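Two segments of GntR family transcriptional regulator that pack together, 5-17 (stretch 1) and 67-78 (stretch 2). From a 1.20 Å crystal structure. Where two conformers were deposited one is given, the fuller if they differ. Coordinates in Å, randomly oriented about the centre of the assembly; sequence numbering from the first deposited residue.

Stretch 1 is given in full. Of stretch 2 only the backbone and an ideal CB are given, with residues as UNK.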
# COMPACT_ATOMS: atom_id res chain seq x y z
N PRO A 5 9.66 -3.06 2.86
CA PRO A 5 9.08 -3.54 1.60
C PRO A 5 9.94 -4.60 0.94
O PRO A 5 11.17 -4.59 1.01
CB PRO A 5 9.02 -2.28 0.72
CG PRO A 5 9.20 -1.14 1.66
CD PRO A 5 10.04 -1.64 2.78
N TYR A 6 9.26 -5.55 0.30
CA TYR A 6 9.88 -6.40 -0.70
C TYR A 6 10.08 -5.60 -1.99
O TYR A 6 9.36 -4.64 -2.27
CB TYR A 6 8.97 -7.58 -1.01
CG TYR A 6 8.81 -8.53 0.14
CD1 TYR A 6 7.75 -8.38 1.03
CD2 TYR A 6 9.71 -9.56 0.35
CE1 TYR A 6 7.60 -9.24 2.10
CE2 TYR A 6 9.56 -10.43 1.41
CZ TYR A 6 8.50 -10.26 2.28
OH TYR A 6 8.34 -11.12 3.35
N GLU A 7 11.07 -6.04 -2.78
CA GLU A 7 11.37 -5.42 -4.07
C GLU A 7 11.40 -6.52 -5.12
O GLU A 7 12.11 -7.51 -4.94
CB GLU A 7 12.74 -4.72 -4.02
CG GLU A 7 13.12 -4.00 -5.31
CD GLU A 7 14.47 -3.31 -5.24
OE1 GLU A 7 14.88 -2.71 -6.26
OE2 GLU A 7 15.13 -3.36 -4.18
N ILE A 8 10.63 -6.36 -6.19
CA ILE A 8 10.73 -7.26 -7.33
C ILE A 8 10.96 -6.44 -8.60
O ILE A 8 10.40 -5.35 -8.76
CB ILE A 8 9.50 -8.19 -7.50
CG1 ILE A 8 8.21 -7.39 -7.71
CG2 ILE A 8 9.40 -9.16 -6.34
CD1 ILE A 8 7.04 -8.27 -8.11
N ILE A 9 11.79 -6.97 -9.48
CA ILE A 9 12.03 -6.38 -10.80
C ILE A 9 11.20 -7.18 -11.80
O ILE A 9 11.43 -8.38 -11.99
CB ILE A 9 13.52 -6.43 -11.17
CG1 ILE A 9 14.38 -5.70 -10.13
CG2 ILE A 9 13.72 -5.84 -12.57
CD1 ILE A 9 15.87 -5.94 -10.30
N VAL A 10 10.23 -6.53 -12.44
CA VAL A 10 9.33 -7.23 -13.35
C VAL A 10 9.95 -7.30 -14.74
O VAL A 10 9.52 -6.64 -15.70
CB VAL A 10 7.89 -6.68 -13.30
CG1 VAL A 10 7.26 -7.00 -11.95
CG2 VAL A 10 7.84 -5.16 -13.56
N SER A 11 10.98 -8.14 -14.86
CA SER A 11 11.79 -8.22 -16.07
C SER A 11 11.29 -9.26 -17.06
O SER A 11 11.76 -9.27 -18.21
CB SER A 11 13.24 -8.51 -15.69
OG SER A 11 13.33 -9.69 -14.91
N GLU A 12 10.36 -10.13 -16.68
CA GLU A 12 9.87 -11.17 -17.56
C GLU A 12 8.60 -10.70 -18.27
O GLU A 12 7.90 -9.80 -17.80
CB GLU A 12 9.59 -12.45 -16.77
CG GLU A 12 10.85 -13.04 -16.13
CD GLU A 12 11.73 -13.82 -17.10
OE1 GLU A 12 11.28 -14.13 -18.22
OE2 GLU A 12 12.88 -14.14 -16.72
N ASP A 13 8.31 -11.32 -19.41
CA ASP A 13 7.05 -11.03 -20.09
C ASP A 13 5.88 -11.47 -19.23
O ASP A 13 5.94 -12.47 -18.51
CB ASP A 13 7.00 -11.78 -21.43
CG ASP A 13 8.06 -11.33 -22.40
OD1 ASP A 13 8.47 -10.15 -22.33
OD2 ASP A 13 8.45 -12.15 -23.26
N SER A 14 4.79 -10.69 -19.28
CA SER A 14 3.64 -10.96 -18.44
C SER A 14 2.44 -10.21 -18.98
O SER A 14 2.54 -9.03 -19.32
CB SER A 14 3.89 -10.49 -17.00
OG SER A 14 2.70 -10.53 -16.22
N GLU A 15 1.29 -10.90 -18.98
CA GLU A 15 0.01 -10.27 -19.33
C GLU A 15 -0.31 -9.08 -18.45
O GLU A 15 -1.18 -8.27 -18.80
CB GLU A 15 -1.11 -11.30 -19.18
CG GLU A 15 -1.20 -11.83 -17.74
CD GLU A 15 -2.37 -12.76 -17.48
OE1 GLU A 15 -3.52 -12.35 -17.74
OE2 GLU A 15 -2.14 -13.90 -17.01
N HIS A 16 0.32 -8.96 -17.29
CA HIS A 16 0.01 -7.88 -16.38
C HIS A 16 0.77 -6.59 -16.69
O HIS A 16 0.40 -5.54 -16.16
CB HIS A 16 0.24 -8.35 -14.94
CG HIS A 16 -0.52 -9.59 -14.60
ND1 HIS A 16 -1.88 -9.71 -14.77
CD2 HIS A 16 -0.10 -10.78 -14.10
CE1 HIS A 16 -2.26 -10.92 -14.39
NE2 HIS A 16 -1.20 -11.58 -13.98
N LEU A 17 1.78 -6.63 -17.55
CA LEU A 17 2.55 -5.44 -17.85
C LEU A 17 1.77 -4.52 -18.78
O LEU A 17 0.95 -4.96 -19.59
CB LEU A 17 3.91 -5.80 -18.44
CG LEU A 17 4.81 -6.60 -17.51
CD1 LEU A 17 6.06 -7.06 -18.26
CD2 LEU A 17 5.16 -5.77 -16.28
N UNK A 67 2.84 -13.36 0.55
CA UNK A 67 2.52 -12.31 -0.40
C UNK A 67 3.63 -12.17 -1.43
O UNK A 67 3.37 -11.99 -2.63
CB UNK A 67 2.29 -10.98 0.32
N UNK A 68 4.88 -12.23 -0.98
CA UNK A 68 6.00 -12.21 -1.92
C UNK A 68 5.88 -13.33 -2.95
O UNK A 68 6.06 -13.11 -4.15
CB UNK A 68 7.33 -12.33 -1.17
N UNK A 69 5.57 -14.55 -2.49
CA UNK A 69 5.44 -15.68 -3.41
C UNK A 69 4.33 -15.44 -4.43
O UNK A 69 4.47 -15.77 -5.62
CB UNK A 69 5.17 -16.97 -2.63
N UNK A 70 3.21 -14.86 -3.98
CA UNK A 70 2.12 -14.53 -4.89
C UNK A 70 2.55 -13.49 -5.93
O UNK A 70 2.24 -13.63 -7.12
CB UNK A 70 0.91 -14.02 -4.10
N UNK A 71 3.24 -12.42 -5.50
CA UNK A 71 3.69 -11.41 -6.45
C UNK A 71 4.66 -11.99 -7.46
O UNK A 71 4.58 -11.69 -8.66
CB UNK A 71 4.34 -10.24 -5.71
N UNK A 72 5.58 -12.82 -7.01
CA UNK A 72 6.54 -13.40 -7.94
C UNK A 72 5.85 -14.29 -8.97
O UNK A 72 6.18 -14.24 -10.16
CB UNK A 72 7.60 -14.20 -7.18
N UNK A 73 4.88 -15.09 -8.53
CA UNK A 73 4.15 -15.93 -9.48
C UNK A 73 3.32 -15.09 -10.43
O UNK A 73 3.29 -15.35 -11.64
CB UNK A 73 3.25 -16.92 -8.74
N UNK A 74 2.64 -14.09 -9.89
CA UNK A 74 1.75 -13.24 -10.66
C UNK A 74 2.48 -12.55 -11.80
O UNK A 74 1.93 -12.38 -12.89
CB UNK A 74 1.10 -12.20 -9.75
N UNK A 75 3.73 -12.13 -11.57
CA UNK A 75 4.50 -11.43 -12.59
C UNK A 75 5.46 -12.35 -13.36
O UNK A 75 6.40 -11.86 -14.00
CB UNK A 75 5.29 -10.29 -11.94
N UNK A 76 5.24 -13.67 -13.31
CA UNK A 76 5.96 -14.61 -14.18
C UNK A 76 7.45 -14.66 -13.84
O UNK A 76 8.30 -14.77 -14.73
CB UNK A 76 5.78 -14.22 -15.65
N UNK A 77 7.77 -14.61 -12.55
CA UNK A 77 9.15 -14.59 -12.07
C UNK A 77 9.57 -15.91 -11.42
O UNK A 77 10.56 -15.93 -10.69
CB UNK A 77 9.33 -13.45 -11.07
N UNK A 78 8.87 -17.01 -11.70
CA UNK A 78 9.17 -18.26 -10.99
C UNK A 78 10.40 -19.00 -11.50
O UNK A 78 10.82 -19.96 -10.85
CB UNK A 78 7.96 -19.20 -11.08

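Strand 6-9 and the helix of stretch 2 run nearly parallel, 11° apart, with axes 9.9 Å from each other at closest approach, a gap that side chains must fill.

Position 67 points sideways, with nothing of stretch 1 within 5.5 Å of its CB; many helix-compatible residues would serve, and it is Val67. Position 68 points toward the strand, its ideal CB 3.9 Å from Tyr6 CE2 and over the face of that ring. A long apolar or aromatic side chain could run on from there to Ile8. Tyr68 does so: its CB makes a CH-pi contact 4.0 Å from the Tyr6 ring centroid, and its CE1 reaches Ile8 CG2 at 3.7 Å, ring edge to methyl. The two tyrosine rings are slid apart and barely overlap.

Positions 69, 70 and 73 are out of reach of stretch 1, which sets no demand on them; they are Ala69, Arg70 and Thr73, the last bonding from OG1 to Ala69 O (3.0 Å). Position 71 points toward Ile8, 4.1 Å from ideal CB to CD1, and asks for an apolar chain; Met71 brings its CE to 4.1 Å from Ile8 CD1. Position 72 points sideways and suits a chain that leads away, as Lys72 does.

Position 74 also points sideways, its CB 4.7 Å from His16 CD2. A flat side chain could lie along the imidazole, so any aromatic is plausible. Tyr74 forms an offset stack with His16, centroids 3.6 Å apart and planes at 8°. Its carbonyl is linked through water 2 to Ser14 OG.

At 75 helical phi/psi ends, and the ideal CB lies 3.8 Å from Val10 CG1 and 4.7 Å from Ile8 CD1. A large apolar residue fits. Phe75 lays one ring face under Val10 CG1 (4.0 Å to the centroid), touches Ile8 CD1 through CD1 at 3.9 Å, and meets His16 CB through CE2 at 3.8 Å.

Position 76 has phi/psi of 66/39, left-handed, favouring Gly, Asn or Asp. Its CB is 3.4 Å from Asp13 O, an acceptor, so a short side chain with a donor would suit, while a carboxylate would set acceptor against acceptor and Gly would leave the carbonyl without this partner. The deposited residue is Asn76, whose ND2 donates to Asp13 O at 2.8 Å.

Position 77 starts sideways, 5.3 Å from CB to Glu12 CG, leaving room for a branched apolar chain that turns back. Leu77 places CD1 4.2 Å from Ile8 CB and CD2 3.6 Å from Glu12 CG, bridging strand and loop. Position 78 is out of reach and unconstrained here: Arg78.

Stretch 2 (67-78) VYARMKTYFNLR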
# COMPACT_ATOMS: atom_id res chain seq x y z
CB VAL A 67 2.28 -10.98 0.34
CG1 VAL A 67 2.17 -9.84 -0.64
CG2 VAL A 67 1.03 -11.08 1.21
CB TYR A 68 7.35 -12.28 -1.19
CG TYR A 68 8.44 -12.62 -2.18
CD1 TYR A 68 8.94 -11.66 -3.05
CD2 TYR A 68 8.91 -13.93 -2.30
CE1 TYR A 68 9.90 -11.98 -4.00
CE2 TYR A 68 9.87 -14.26 -3.24
CZ TYR A 68 10.36 -13.28 -4.09
OH TYR A 68 11.31 -13.58 -5.03
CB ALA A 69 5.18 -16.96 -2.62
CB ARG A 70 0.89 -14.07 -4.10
CG ARG A 70 0.35 -15.17 -3.19
CD ARG A 70 -0.72 -14.71 -2.21
NE ARG A 70 -1.92 -14.29 -2.92
CZ ARG A 70 -2.94 -13.66 -2.34
NH1 ARG A 70 -2.92 -13.38 -1.04
NH2 ARG A 70 -3.99 -13.32 -3.09
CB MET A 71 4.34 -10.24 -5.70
CG MET A 71 3.32 -9.35 -5.03
SD MET A 71 2.43 -8.31 -6.21
CE MET A 71 3.58 -6.93 -6.33
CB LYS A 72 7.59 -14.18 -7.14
CG LYS A 72 8.16 -15.37 -7.85
CD LYS A 72 9.15 -16.09 -6.98
CE LYS A 72 10.53 -15.79 -7.46
NZ LYS A 72 11.46 -16.78 -6.93
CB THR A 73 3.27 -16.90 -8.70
OG1 THR A 73 4.09 -17.70 -7.85
CG2 THR A 73 2.50 -17.82 -9.64
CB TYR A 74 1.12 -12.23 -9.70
CG TYR A 74 0.03 -11.35 -10.26
CD1 TYR A 74 -1.25 -11.84 -10.46
CD2 TYR A 74 0.28 -10.02 -10.55
CE1 TYR A 74 -2.26 -11.02 -10.95
CE2 TYR A 74 -0.72 -9.19 -11.02
CZ TYR A 74 -1.98 -9.70 -11.22
OH TYR A 74 -2.97 -8.88 -11.70
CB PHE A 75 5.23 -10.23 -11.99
CG PHE A 75 4.32 -9.06 -11.71
CD1 PHE A 75 3.96 -8.74 -10.42
CD2 PHE A 75 3.81 -8.30 -12.75
CE1 PHE A 75 3.11 -7.67 -10.17
CE2 PHE A 75 2.98 -7.23 -12.51
CZ PHE A 75 2.63 -6.91 -11.22
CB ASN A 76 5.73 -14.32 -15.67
CG ASN A 76 6.24 -15.44 -16.56
OD1 ASN A 76 6.19 -16.62 -16.18
ND2 ASN A 76 6.75 -15.08 -17.74
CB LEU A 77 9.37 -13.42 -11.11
CG LEU A 77 9.16 -12.01 -11.69
CD1 LEU A 77 9.29 -10.94 -10.61
CD2 LEU A 77 10.16 -11.77 -12.80
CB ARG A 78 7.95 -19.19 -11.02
CG ARG A 78 6.77 -18.70 -10.21
CD ARG A 78 6.81 -19.19 -8.78
NE ARG A 78 6.52 -20.62 -8.69
CZ ARG A 78 6.68 -21.33 -7.57
NH1 ARG A 78 7.11 -20.74 -6.47
NH2 ARG A 78 6.40 -22.63 -7.56
O HOH W 1 7.97 -9.67 -14.97
O HOH W 2 2.33 -13.07 -15.73
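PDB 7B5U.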